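Local coordinates for protein 2-oxoglutarate dehydrogenase E3 component (Thermus thermophilus, PDB 2YQU) that probably oxidises the dihydrolipoyl groups of 2-oxo acid dehydrogenase complexes with NAD(+), using bound FAD and a redox-active disulfide, at residues 27-32 and 102-107; 34-39 and 94-99; 108-113 and 121-126. All coordinates share one frame; numbering follows the deposited sequence.

Contact 1: residues 27-32 and 102-107; sequences VGVVEK and NGIARH. With FAD (flavin-adenine dinucleotide), chain D.
Arg106 CG stands anti to the backbone N (chi1 -172°), and the chain then bends at chi2 (-98°), which sets CD. Beyond the bend the guanidinium lies beside the Glu31 backbone. Its NH2 donates to Glu31 O at 3.0 Å. The oxygen lies in the guanidinium plane, while NH2 sits above the carbonyl plane of Glu31. NE adds a weak bond to His107 O in its own strand, which helps fix the rotation of the group. Glu33 O and Lys34 O take further bonds from NH2 and NH1. Strands 27-31 and 105-108 run parallel and share a ladder of backbone bonds. Ala105 N binds Val27 O, and Val29 N binds Ala105 O. His107 N reaches Val29 O at 2.8 Å, and Glu31 N reaches His107 O at 3.0 Å. On the face of Val29 and Arg106, Val29 CG2 meets Ile104 CG2 at 3.5 Å. On the face of Val30, the His107 ring is held by Tyr2 through NE2 and by Glu126 through ND1. The Glu31 carboxylate takes both FAD ribose hydroxyls: O2B lies 2.6 Å from OE1 and O3B lies 2.7 Å from OE2. Backbone N-H groups of Ala9 and Glu33 also bond to OE2 and OE1. An acidic residue at the end of the second strand, gripping the adenosine ribose, is the hallmark of a dinucleotide-binding Rossmann fold.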
loop_
_atom_site.group_PDB
_atom_site.type_symbol
_atom_site.label_atom_id
_atom_site.label_comp_id
_atom_site.label_asym_id
_atom_site.label_seq_id
_atom_site.Cartn_x
_atom_site.Cartn_y
_atom_site.Cartn_z
ATOM N N VAL A 27 -13.999 29.211 16.636
ATOM C CA VAL A 27 -14.870 28.117 16.231
ATOM C C VAL A 27 -15.546 27.467 17.425
ATOM O O VAL A 27 -14.913 27.218 18.449
ATOM C CB VAL A 27 -14.078 27.021 15.487
ATOM C CG1 VAL A 27 -15.018 25.938 14.990
ATOM C CG2 VAL A 27 -13.282 27.625 14.346
ATOM N N GLY A 28 -16.838 27.210 17.268
ATOM C CA GLY A 28 -17.601 26.379 18.178
ATOM C C GLY A 28 -18.195 25.201 17.431
ATOM O O GLY A 28 -18.484 25.295 16.240
ATOM N N VAL A 29 -18.393 24.102 18.147
ATOM C CA VAL A 29 -18.920 22.864 17.581
ATOM C C VAL A 29 -20.018 22.331 18.505
ATOM O O VAL A 29 -19.804 22.196 19.711
ATOM C CB VAL A 29 -17.805 21.801 17.432
ATOM C CG1 VAL A 29 -18.352 20.505 16.819
ATOM C CG2 VAL A 29 -16.663 22.331 16.568
ATOM N N VAL A 30 -21.189 22.046 17.942
ATOM C CA VAL A 30 -22.263 21.383 18.666
ATOM C C VAL A 30 -22.358 19.935 18.199
ATOM O O VAL A 30 -22.442 19.664 17.004
ATOM C CB VAL A 30 -23.628 22.082 18.450
ATOM C CG1 VAL A 30 -24.636 21.622 19.493
ATOM C CG2 VAL A 30 -23.480 23.598 18.477
ATOM N N GLU A 31 -22.349 19.006 19.148
ATOM C CA GLU A 31 -22.496 17.587 18.850
ATOM C C GLU A 31 -23.371 16.959 19.935
ATOM O O GLU A 31 -23.114 17.146 21.132
ATOM C CB GLU A 31 -21.119 16.925 18.795
ATOM C CG GLU A 31 -21.100 15.404 18.831
ATOM C CD GLU A 31 -21.810 14.759 17.656
ATOM O OE1 GLU A 31 -22.855 14.110 17.873
ATOM O OE2 GLU A 31 -21.326 14.877 16.514
ATOM N N LYS A 32 -24.394 16.220 19.515
ATOM C CA LYS A 32 -25.381 15.665 20.446
ATOM C C LYS A 32 -24.897 14.400 21.152
ATOM O O LYS A 32 -25.296 14.142 22.277
ATOM C CB LYS A 32 -26.736 15.432 19.754
ATOM C CG LYS A 32 -26.725 14.421 18.613
ATOM C CD LYS A 32 -28.125 14.214 18.045
ATOM C CE LYS A 32 -28.117 13.268 16.867
ATOM N NZ LYS A 32 -28.171 11.847 17.309
ATOM N N ASN A 102 -6.402 23.180 19.455
ATOM C CA ASN A 102 -6.735 24.197 18.458
ATOM C C ASN A 102 -7.699 25.271 18.980
ATOM O O ASN A 102 -8.087 26.168 18.227
ATOM C CB ASN A 102 -7.322 23.535 17.208
ATOM C CG ASN A 102 -6.250 22.887 16.341
ATOM O OD1 ASN A 102 -5.540 23.580 15.616
ATOM N ND2 ASN A 102 -6.119 21.565 16.429
ATOM N N GLY A 103 -8.079 25.174 20.253
ATOM C CA GLY A 103 -8.908 26.186 20.899
ATOM C C GLY A 103 -10.347 26.211 20.422
ATOM O O GLY A 103 -10.995 27.261 20.395
ATOM N N ILE A 104 -10.850 25.040 20.055
ATOM C CA ILE A 104 -12.209 24.880 19.563
ATOM C C ILE A 104 -13.139 24.610 20.741
ATOM O O ILE A 104 -12.898 23.697 21.540
ATOM C CB ILE A 104 -12.241 23.730 18.543
ATOM C CG1 ILE A 104 -11.478 24.142 17.280
ATOM C CG2 ILE A 104 -13.682 23.338 18.193
ATOM C CD1 ILE A 104 -11.011 22.971 16.450
ATOM N N ALA A 105 -14.178 25.434 20.858
ATOM C CA ALA A 105 -15.181 25.276 21.897
ATOM C C ALA A 105 -16.159 24.189 21.487
ATOM O O ALA A 105 -16.532 24.087 20.320
ATOM C CB ALA A 105 -15.910 26.571 22.114
ATOM N N ARG A 106 -16.565 23.374 22.451
ATOM C CA ARG A 106 -17.481 22.277 22.191
ATOM C C ARG A 106 -18.717 22.387 23.073
ATOM O O ARG A 106 -18.614 22.666 24.267
ATOM C CB ARG A 106 -16.767 20.940 22.415
ATOM C CG ARG A 106 -17.578 19.732 21.992
ATOM C CD ARG A 106 -18.302 19.069 23.136
ATOM N NE ARG A 106 -19.412 18.231 22.694
ATOM C CZ ARG A 106 -19.449 16.906 22.775
ATOM N NH1 ARG A 106 -18.428 16.209 23.248
ATOM N NH2 ARG A 106 -20.525 16.262 22.364
ATOM N N HIS A 107 -19.880 22.166 22.468
ATOM C CA HIS A 107 -21.168 22.150 23.157
ATOM C C HIS A 107 -21.800 20.780 22.952
ATOM O O HIS A 107 -21.777 20.249 21.849
ATOM C CB HIS A 107 -22.098 23.211 22.580
ATOM C CG HIS A 107 -21.520 24.590 22.588
ATOM N ND1 HIS A 107 -21.895 25.547 23.509
ATOM C CD2 HIS A 107 -20.589 25.172 21.796
ATOM C CE1 HIS A 107 -21.222 26.660 23.278
ATOM N NE2 HIS A 107 -20.417 26.457 22.249
HETATM P PA FAD D . -21.130 11.870 10.605
HETATM O O1A FAD D . -22.330 10.999 10.614
HETATM O O2A FAD D . -19.814 11.091 10.728
HETATM O O5B FAD D . -21.274 12.963 11.765
HETATM C C5B FAD D . -22.503 13.620 11.956
HETATM C C4B FAD D . -22.597 13.969 13.426
HETATM O O4B FAD D . -23.590 14.963 13.577
HETATM C C3B FAD D . -23.020 12.785 14.292
HETATM O O3B FAD D . -22.052 12.540 15.287
HETATM C C2B FAD D . -24.337 13.214 14.909
HETATM O O2B FAD D . -24.451 12.802 16.252
HETATM C C1B FAD D . -24.286 14.728 14.781
HETATM N N9A FAD D . -25.563 15.438 14.664
HETATM C C8A FAD D . -26.566 15.244 13.749
HETATM N N7A FAD D . -27.531 16.157 13.963
HETATM C C5A FAD D . -27.158 16.934 15.007
HETATM C C6A FAD D . -27.760 18.011 15.651
HETATM N N6A FAD D . -28.868 18.590 15.195
HETATM N N1A FAD D . -27.087 18.588 16.697
HETATM C C2A FAD D . -25.859 18.148 17.125
HETATM N N3A FAD D . -25.266 17.086 16.475
HETATM C C4A FAD D . -25.919 16.496 15.448
HETATM N N1 FAD D . -16.608 5.778 5.238
HETATM C C2 FAD D . -15.341 5.688 4.702
HETATM O O2 FAD D . -14.865 6.609 4.031
HETATM N N3 FAD D . -14.594 4.557 4.913
HETATM C C4 FAD D . -15.101 3.508 5.647
HETATM O O4 FAD D . -14.322 2.625 5.965
HETATM C C4X FAD D . -16.378 3.582 6.203
HETATM N N5 FAD D . -16.894 2.532 6.945
HETATM C C5X FAD D . -18.172 2.646 7.487
HETATM C C6 FAD D . -18.691 1.584 8.233
HETATM C C7 FAD D . -19.977 1.679 8.785
HETATM C C7M FAD D . -20.460 0.559 9.669
HETATM C C8 FAD D . -20.734 2.831 8.594
HETATM C C8M FAD D . -21.964 3.098 9.422
HETATM C C9 FAD D . -20.215 3.888 7.845
HETATM C C9A FAD D . -18.936 3.798 7.281
HETATM N N10 FAD D . -18.413 4.846 6.518
HETATM C C10 FAD D . -17.136 4.731 5.989
HETATM C "C1'" FAD D . -19.223 6.064 6.153
HETATM C "C2'" FAD D . -18.830 7.200 7.101
HETATM O "O2'" FAD D . -19.076 6.833 8.450
HETATM C "C3'" FAD D . -19.525 8.512 6.751
HETATM O "O3'" FAD D . -19.339 8.798 5.378
HETATM C "C4'" FAD D . -18.950 9.668 7.561
HETATM O "O4'" FAD D . -19.096 9.424 8.939
HETATM C "C5'" FAD D . -19.611 10.992 7.159
HETATM O "O5'" FAD D . -19.130 12.041 7.969
HETATM P P FAD D . -20.064 13.305 8.308
HETATM O O1P FAD D . -19.265 14.303 9.082
HETATM O O2P FAD D . -20.759 13.828 7.064
HETATM O O3P FAD D . -21.243 12.751 9.260
HETATM O O HOH W 1 -13.723 29.035 20.199
HETATM O O HOH W 2 -11.249 28.381 17.437
#

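Contact 2: residues 34-39 and 94-99; sequences KALGGT and GVEFLF. With FAD (flavin-adenine dinucleotide), chain D.
Leu36 supplies the apolar part of this contact and meets three residues of segment 94-99, part of helix 77-102. Its CB rests on Val95 CG1 at 3.8 Å. With CG anti to the carbonyl carbon (chi1 -57°), the branch carries CD1 on to Phe99 and Glu96. CD1 touches Phe99 CD1 at 3.6 Å, approaching the ring obliquely. The Glu96 chain bends at chi2 (-86°) and crosses Leu36 at about a right angle. Leu36 CD1 lies 3.7 Å from Glu96 CD, so the methyl sits against the carboxylate. Arg106 and Ala9 also lie against the Leu36 side chain. Tyr14, from helix 11-22, packs on both Val95 and Phe99.

The polar part is a single water. It accepts from Leu36 N and donates to Glu96 OE2, both at 2.8 Å. The buried residue thus has its backbone N-H satisfied through solvent.

Beyond Leu36, the chain turns to the cofactor. Thr39 OG1 donates to FAD O1A at 2.7 Å, and Thr39 N makes a weak bond to O2A. Gly38, with no side chain, leaves room for O2A, and its CA passes 3.4 Å from FAD O3B.

The chemistry is therefore divided: between the segments it is apolar packing with one water bridge, while Thr39, in the same segment as Leu36, bonds directly to the FAD phosphate, just ahead of Cys40, half of the disulfide with Cys45 that is probably redox-active.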
loop_
_atom_site.group_PDB
_atom_site.type_symbol
_atom_site.label_atom_id
_atom_site.label_comp_id
_atom_site.label_asym_id
_atom_site.label_seq_id
_atom_site.Cartn_x
_atom_site.Cartn_y
_atom_site.Cartn_z
ATOM N N LYS A 34 -22.058 11.998 23.077
ATOM C CA LYS A 34 -21.026 12.316 24.068
ATOM C C LYS A 34 -19.622 12.381 23.472
ATOM O O LYS A 34 -18.880 13.314 23.745
ATOM C CB LYS A 34 -21.066 11.301 25.217
ATOM C CG LYS A 34 -19.910 11.396 26.199
ATOM C CD LYS A 34 -20.245 10.648 27.486
ATOM C CE LYS A 34 -19.006 10.334 28.315
ATOM N NZ LYS A 34 -19.223 10.644 29.764
ATOM N N ALA A 35 -19.260 11.383 22.666
ATOM C CA ALA A 35 -17.929 11.312 22.064
ATOM C C ALA A 35 -17.917 12.002 20.704
ATOM O O ALA A 35 -18.913 11.990 19.978
ATOM C CB ALA A 35 -17.482 9.872 21.917
ATOM N N LEU A 36 -16.778 12.595 20.371
ATOM C CA LEU A 36 -16.587 13.253 19.086
ATOM C C LEU A 36 -16.166 12.210 18.062
ATOM O O LEU A 36 -15.823 11.089 18.423
ATOM C CB LEU A 36 -15.511 14.331 19.213
ATOM C CG LEU A 36 -15.781 15.400 20.276
ATOM C CD1 LEU A 36 -14.583 16.336 20.440
ATOM C CD2 LEU A 36 -17.035 16.182 19.932
ATOM N N GLY A 37 -16.194 12.590 16.790
ATOM C CA GLY A 37 -15.701 11.745 15.710
ATOM C C GLY A 37 -16.779 11.230 14.775
ATOM O O GLY A 37 -16.478 10.630 13.745
ATOM N N GLY A 38 -18.037 11.451 15.142
ATOM C CA GLY A 38 -19.167 11.124 14.300
ATOM C C GLY A 38 -19.453 9.651 14.113
ATOM O O GLY A 38 -18.986 8.797 14.868
ATOM N N THR A 39 -20.266 9.366 13.101
ATOM C CA THR A 39 -20.597 8.000 12.728
ATOM C C THR A 39 -19.322 7.211 12.453
ATOM O O THR A 39 -19.184 6.069 12.889
ATOM C CB THR A 39 -21.492 7.996 11.465
ATOM O OG1 THR A 39 -22.760 8.607 11.750
ATOM C CG2 THR A 39 -21.841 6.575 11.045
ATOM N N GLY A 94 -8.382 11.316 20.681
ATOM C CA GLY A 94 -7.510 12.078 19.807
ATOM C C GLY A 94 -8.187 13.320 19.271
ATOM O O GLY A 94 -7.566 14.375 19.186
ATOM N N VAL A 95 -9.464 13.204 18.925
ATOM C CA VAL A 95 -10.222 14.349 18.447
ATOM C C VAL A 95 -10.400 15.365 19.576
ATOM O O VAL A 95 -10.281 16.567 19.351
ATOM C CB VAL A 95 -11.593 13.955 17.860
ATOM C CG1 VAL A 95 -12.288 15.176 17.300
ATOM C CG2 VAL A 95 -11.418 12.905 16.766
ATOM N N GLU A 96 -10.684 14.873 20.779
ATOM C CA GLU A 96 -10.786 15.726 21.968
ATOM C C GLU A 96 -9.488 16.508 22.162
ATOM O O GLU A 96 -9.513 17.714 22.387
ATOM C CB GLU A 96 -11.062 14.890 23.222
ATOM C CG GLU A 96 -12.435 14.242 23.255
ATOM C CD GLU A 96 -13.516 15.142 23.826
ATOM O OE1 GLU A 96 -13.252 16.352 24.034
ATOM O OE2 GLU A 96 -14.641 14.642 24.064
ATOM N N PHE A 97 -8.362 15.807 22.053
ATOM C CA PHE A 97 -7.037 16.407 22.201
ATOM C C PHE A 97 -6.869 17.537 21.198
ATOM O O PHE A 97 -6.450 18.631 21.557
ATOM C CB PHE A 97 -5.944 15.334 22.002
ATOM C CG PHE A 97 -4.537 15.829 22.234
ATOM C CD1 PHE A 97 -3.889 15.587 23.434
ATOM C CD2 PHE A 97 -3.853 16.518 21.236
ATOM C CE1 PHE A 97 -2.588 16.041 23.651
ATOM C CE2 PHE A 97 -2.551 16.980 21.446
ATOM C CZ PHE A 97 -1.920 16.737 22.649
ATOM N N LEU A 98 -7.220 17.271 19.945
ATOM C CA LEU A 98 -7.017 18.229 18.866
ATOM C C LEU A 98 -7.934 19.444 18.972
ATOM O O LEU A 98 -7.554 20.541 18.563
ATOM C CB LEU A 98 -7.203 17.551 17.507
ATOM C CG LEU A 98 -6.134 16.522 17.138
ATOM C CD1 LEU A 98 -6.640 15.641 16.021
ATOM C CD2 LEU A 98 -4.841 17.209 16.752
ATOM N N PHE A 99 -9.149 19.246 19.486
ATOM C CA PHE A 99 -10.064 20.362 19.730
ATOM C C PHE A 99 -9.469 21.274 20.793
ATOM O O PHE A 99 -9.457 22.487 20.632
ATOM C CB PHE A 99 -11.440 19.870 20.187
ATOM C CG PHE A 99 -12.439 19.678 19.064
ATOM C CD1 PHE A 99 -13.800 19.722 19.330
ATOM C CD2 PHE A 99 -12.024 19.429 17.755
ATOM C CE1 PHE A 99 -14.733 19.539 18.321
ATOM C CE2 PHE A 99 -12.952 19.251 16.736
ATOM C CZ PHE A 99 -14.305 19.303 17.014
HETATM P PA FAD D . -21.130 11.870 10.605
HETATM O O1A FAD D . -22.330 10.999 10.614
HETATM O O2A FAD D . -19.814 11.091 10.728
HETATM O O5B FAD D . -21.274 12.963 11.765
HETATM C C5B FAD D . -22.503 13.620 11.956
HETATM C C4B FAD D . -22.597 13.969 13.426
HETATM O O4B FAD D . -23.590 14.963 13.577
HETATM C C3B FAD D . -23.020 12.785 14.292
HETATM O O3B FAD D . -22.052 12.540 15.287
HETATM C C2B FAD D . -24.337 13.214 14.909
HETATM O O2B FAD D . -24.451 12.802 16.252
HETATM C C1B FAD D . -24.286 14.728 14.781
HETATM N N9A FAD D . -25.563 15.438 14.664
HETATM C C8A FAD D . -26.566 15.244 13.749
HETATM N N7A FAD D . -27.531 16.157 13.963
HETATM C C5A FAD D . -27.158 16.934 15.007
HETATM C C6A FAD D . -27.760 18.011 15.651
HETATM N N6A FAD D . -28.868 18.590 15.195
HETATM N N1A FAD D . -27.087 18.588 16.697
HETATM C C2A FAD D . -25.859 18.148 17.125
HETATM N N3A FAD D . -25.266 17.086 16.475
HETATM C C4A FAD D . -25.919 16.496 15.448
HETATM N N1 FAD D . -16.608 5.778 5.238
HETATM C C2 FAD D . -15.341 5.688 4.702
HETATM O O2 FAD D . -14.865 6.609 4.031
HETATM N N3 FAD D . -14.594 4.557 4.913
HETATM C C4 FAD D . -15.101 3.508 5.647
HETATM O O4 FAD D . -14.322 2.625 5.965
HETATM C C4X FAD D . -16.378 3.582 6.203
HETATM N N5 FAD D . -16.894 2.532 6.945
HETATM C C5X FAD D . -18.172 2.646 7.487
HETATM C C6 FAD D . -18.691 1.584 8.233
HETATM C C7 FAD D . -19.977 1.679 8.785
HETATM C C7M FAD D . -20.460 0.559 9.669
HETATM C C8 FAD D . -20.734 2.831 8.594
HETATM C C8M FAD D . -21.964 3.098 9.422
HETATM C C9 FAD D . -20.215 3.888 7.845
HETATM C C9A FAD D . -18.936 3.798 7.281
HETATM N N10 FAD D . -18.413 4.846 6.518
HETATM C C10 FAD D . -17.136 4.731 5.989
HETATM C "C1'" FAD D . -19.223 6.064 6.153
HETATM C "C2'" FAD D . -18.830 7.200 7.101
HETATM O "O2'" FAD D . -19.076 6.833 8.450
HETATM C "C3'" FAD D . -19.525 8.512 6.751
HETATM O "O3'" FAD D . -19.339 8.798 5.378
HETATM C "C4'" FAD D . -18.950 9.668 7.561
HETATM O "O4'" FAD D . -19.096 9.424 8.939
HETATM C "C5'" FAD D . -19.611 10.992 7.159
HETATM O "O5'" FAD D . -19.130 12.041 7.969
HETATM P P FAD D . -20.064 13.305 8.308
HETATM O O1P FAD D . -19.265 14.303 9.082
HETATM O O2P FAD D . -20.759 13.828 7.064
HETATM O O3P FAD D . -21.243 12.751 9.260
HETATM O O HOH W 3 -14.718 12.449 22.309
#

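Contact 3: residues 108-113 and 121-126; sequences QGTARF and VEETGE. With FAD (flavin-adenine dinucleotide), chain D.
Gly109 and Val121 form the tight side of this contact. Val121 CG1 lies 3.7 Å from Gly109 CA. Gly109 brings its bare CA against this methyl and against Glu123 OE2, in a backbone conformation that suits glycine. The same carboxylate oxygen accepts from Thr110 N at 2.9 Å. That N-H meets OE2 on the syn side, 32° out of the carboxylate plane. The Glu123 chain bends at chi2 (68°), and OE2 comes to Thr110 N. Glu122 N donates to Thr110 O at 3.1 Å in a nearly straight bond (172°). Ala111 and Val121 face each other as an antiparallel non-hydrogen-bonded pair, and both side chains pack on Val30.

This pair belongs to a three-stranded antiparallel meander of strands 111-113, 118-121 and 127-130. Ala111 also reads the FAD adenine with its backbone. Its N donates to N1A at 2.9 Å, and its O accepts from N6A at 3.0 Å. The two bonds grip the Watson-Crick edge of the base.

The outer side is looser. Arg112 and Glu122 cross at about a right angle, with NH1 and OE1 3.2 Å apart. The oxygen lies well out of the guanidinium plane, so this salt bridge is one of charge alone. A water joins Thr110 OG1 to Glu123 OE1, weakly at the carboxylate. Thr124 lies on the exposed turn, where OG1 donates to Glu126 OE2 at 2.9 Å.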
loop_
_atom_site.group_PDB
_atom_site.type_symbol
_atom_site.label_atom_id
_atom_site.label_comp_id
_atom_site.label_asym_id
_atom_site.label_seq_id
_atom_site.Cartn_x
_atom_site.Cartn_y
_atom_site.Cartn_z
ATOM N N GLN A 108 -22.375 20.216 24.007
ATOM C CA GLN A 108 -23.037 18.919 23.918
ATOM C C GLN A 108 -24.548 19.099 23.946
ATOM O O GLN A 108 -25.110 19.633 24.906
ATOM C CB GLN A 108 -22.602 17.995 25.046
ATOM C CG GLN A 108 -23.199 16.595 24.928
ATOM C CD GLN A 108 -22.611 15.600 25.906
ATOM O OE1 GLN A 108 -23.230 14.579 26.190
ATOM N NE2 GLN A 108 -21.426 15.887 26.416
ATOM N N GLY A 109 -25.198 18.626 22.890
ATOM C CA GLY A 109 -26.625 18.803 22.701
ATOM C C GLY A 109 -27.029 18.770 21.241
ATOM O O GLY A 109 -26.180 18.700 20.342
ATOM N N THR A 110 -28.337 18.814 21.014
ATOM C CA THR A 110 -28.908 18.842 19.680
ATOM C C THR A 110 -29.056 20.290 19.254
ATOM O O THR A 110 -29.811 21.047 19.864
ATOM C CB THR A 110 -30.284 18.140 19.675
ATOM O OG1 THR A 110 -30.115 16.733 19.895
ATOM C CG2 THR A 110 -30.963 18.239 18.319
ATOM N N ALA A 111 -28.316 20.679 18.221
ATOM C CA ALA A 111 -28.426 22.012 17.633
ATOM C C ALA A 111 -29.690 22.116 16.796
ATOM O O ALA A 111 -29.978 21.234 15.991
ATOM C CB ALA A 111 -27.215 22.316 16.778
ATOM N N ARG A 112 -30.411 23.220 16.974
ATOM C CA ARG A 112 -31.629 23.514 16.231
ATOM C C ARG A 112 -31.630 24.987 15.830
ATOM O O ARG A 112 -31.455 25.853 16.680
ATOM C CB ARG A 112 -32.847 23.216 17.108
ATOM C CG ARG A 112 -34.185 23.284 16.399
ATOM C CD ARG A 112 -35.364 23.113 17.345
ATOM N NE ARG A 112 -35.767 24.397 17.904
ATOM C CZ ARG A 112 -36.766 24.572 18.752
ATOM N NH1 ARG A 112 -37.498 23.540 19.175
ATOM N NH2 ARG A 112 -37.035 25.794 19.183
ATOM N N PHE A 113 -31.831 25.269 14.546
ATOM C CA PHE A 113 -31.864 26.647 14.054
ATOM C C PHE A 113 -33.026 27.445 14.668
ATOM O O PHE A 113 -34.157 26.973 14.720
ATOM C CB PHE A 113 -31.995 26.693 12.528
ATOM C CG PHE A 113 -30.713 26.399 11.788
ATOM C CD1 PHE A 113 -30.515 25.170 11.182
ATOM C CD2 PHE A 113 -29.716 27.366 11.684
ATOM C CE1 PHE A 113 -29.341 24.902 10.496
ATOM C CE2 PHE A 113 -28.544 27.103 11.004
ATOM C CZ PHE A 113 -28.360 25.876 10.403
ATOM N N VAL A 121 -28.833 25.120 21.433
ATOM C CA VAL A 121 -28.450 23.823 21.976
ATOM C C VAL A 121 -29.558 23.467 22.951
ATOM O O VAL A 121 -29.662 24.062 24.024
ATOM C CB VAL A 121 -27.098 23.872 22.714
ATOM C CG1 VAL A 121 -26.686 22.470 23.176
ATOM C CG2 VAL A 121 -26.022 24.490 21.829
ATOM N N GLU A 122 -30.393 22.511 22.569
ATOM C CA GLU A 122 -31.626 22.228 23.298
ATOM C C GLU A 122 -31.394 21.760 24.733
ATOM O O GLU A 122 -32.167 22.100 25.626
ATOM C CB GLU A 122 -32.459 21.197 22.537
ATOM C CG GLU A 122 -32.956 21.700 21.194
ATOM C CD GLU A 122 -34.225 21.015 20.747
ATOM O OE1 GLU A 122 -35.231 21.714 20.497
ATOM O OE2 GLU A 122 -34.207 19.771 20.655
ATOM N N GLU A 123 -30.317 21.016 24.964
ATOM C CA GLU A 123 -30.065 20.428 26.283
ATOM C C GLU A 123 -29.534 21.462 27.283
ATOM O O GLU A 123 -29.972 21.478 28.435
ATOM C CB GLU A 123 -29.114 19.230 26.181
ATOM C CG GLU A 123 -29.792 17.939 25.738
ATOM C CD GLU A 123 -30.269 17.972 24.295
ATOM O OE1 GLU A 123 -31.181 17.194 23.949
ATOM O OE2 GLU A 123 -29.738 18.767 23.496
ATOM N N THR A 124 -28.602 22.317 26.849
ATOM C CA THR A 124 -28.033 23.357 27.721
ATOM C C THR A 124 -28.853 24.653 27.713
ATOM O O THR A 124 -28.634 25.537 28.549
ATOM C CB THR A 124 -26.544 23.666 27.355
ATOM O OG1 THR A 124 -26.451 24.263 26.052
ATOM C CG2 THR A 124 -25.716 22.391 27.241
ATOM N N GLY A 125 -29.802 24.758 26.785
ATOM C CA GLY A 125 -30.560 25.984 26.576
ATOM C C GLY A 125 -29.777 27.143 25.967
ATOM O O GLY A 125 -30.321 28.235 25.814
ATOM N N GLU A 126 -28.512 26.918 25.615
ATOM C CA GLU A 126 -27.662 27.982 25.082
ATOM C C GLU A 126 -28.143 28.422 23.714
ATOM O O GLU A 126 -28.512 27.591 22.884
ATOM C CB GLU A 126 -26.220 27.504 24.915
ATOM C CG GLU A 126 -25.417 27.363 26.186
ATOM C CD GLU A 126 -24.042 26.801 25.901
ATOM O OE1 GLU A 126 -23.055 27.565 26.005
ATOM O OE2 GLU A 126 -23.962 25.606 25.553
HETATM P PA FAD D . -21.130 11.870 10.605
HETATM O O1A FAD D . -22.330 10.999 10.614
HETATM O O2A FAD D . -19.814 11.091 10.728
HETATM O O5B FAD D . -21.274 12.963 11.765
HETATM C C5B FAD D . -22.503 13.620 11.956
HETATM C C4B FAD D . -22.597 13.969 13.426
HETATM O O4B FAD D . -23.590 14.963 13.577
HETATM C C3B FAD D . -23.020 12.785 14.292
HETATM O O3B FAD D . -22.052 12.540 15.287
HETATM C C2B FAD D . -24.337 13.214 14.909
HETATM O O2B FAD D . -24.451 12.802 16.252
HETATM C C1B FAD D . -24.286 14.728 14.781
HETATM N N9A FAD D . -25.563 15.438 14.664
HETATM C C8A FAD D . -26.566 15.244 13.749
HETATM N N7A FAD D . -27.531 16.157 13.963
HETATM C C5A FAD D . -27.158 16.934 15.007
HETATM C C6A FAD D . -27.760 18.011 15.651
HETATM N N6A FAD D . -28.868 18.590 15.195
HETATM N N1A FAD D . -27.087 18.588 16.697
HETATM C C2A FAD D . -25.859 18.148 17.125
HETATM N N3A FAD D . -25.266 17.086 16.475
HETATM C C4A FAD D . -25.919 16.496 15.448
HETATM N N1 FAD D . -16.608 5.778 5.238
HETATM C C2 FAD D . -15.341 5.688 4.702
HETATM O O2 FAD D . -14.865 6.609 4.031
HETATM N N3 FAD D . -14.594 4.557 4.913
HETATM C C4 FAD D . -15.101 3.508 5.647
HETATM O O4 FAD D . -14.322 2.625 5.965
HETATM C C4X FAD D . -16.378 3.582 6.203
HETATM N N5 FAD D . -16.894 2.532 6.945
HETATM C C5X FAD D . -18.172 2.646 7.487
HETATM C C6 FAD D . -18.691 1.584 8.233
HETATM C C7 FAD D . -19.977 1.679 8.785
HETATM C C7M FAD D . -20.460 0.559 9.669
HETATM C C8 FAD D . -20.734 2.831 8.594
HETATM C C8M FAD D . -21.964 3.098 9.422
HETATM C C9 FAD D . -20.215 3.888 7.845
HETATM C C9A FAD D . -18.936 3.798 7.281
HETATM N N10 FAD D . -18.413 4.846 6.518
HETATM C C10 FAD D . -17.136 4.731 5.989
HETATM C "C1'" FAD D . -19.223 6.064 6.153
HETATM C "C2'" FAD D . -18.830 7.200 7.101
HETATM O "O2'" FAD D . -19.076 6.833 8.450
HETATM C "C3'" FAD D . -19.525 8.512 6.751
HETATM O "O3'" FAD D . -19.339 8.798 5.378
HETATM C "C4'" FAD D . -18.950 9.668 7.561
HETATM O "O4'" FAD D . -19.096 9.424 8.939
HETATM C "C5'" FAD D . -19.611 10.992 7.159
HETATM O "O5'" FAD D . -19.130 12.041 7.969
HETATM P P FAD D . -20.064 13.305 8.308
HETATM O O1P FAD D . -19.265 14.303 9.082
HETATM O O2P FAD D . -20.759 13.828 7.064
HETATM O O3P FAD D . -21.243 12.751 9.260
HETATM O O HOH W 4 -29.522 15.694 22.278
#

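Contacts 1 and 2 are mostly buried, while contact 3 is partly open to solvent. All three reach FAD, at different points: contact 1 at the ribose, contact 2 at the pyrophosphate and contact 3 at the adenine. Contact 1 is a backbone ladder between sheet strands. Contact 2 is side-chain packing of a loop on a helix. Contact 3 mixes backbone and carboxylate bonds around a turn. The helix of contact 2 leads directly into strand 105-108 of contact 1, and Phe99 O probably takes the N-H of Ile104 where the two meet. Contacts 1 and 3 meet where Glu31 O accepts from Gly109 N. Contacts 2 and 3 barely touch, through Lys34 and Gln108.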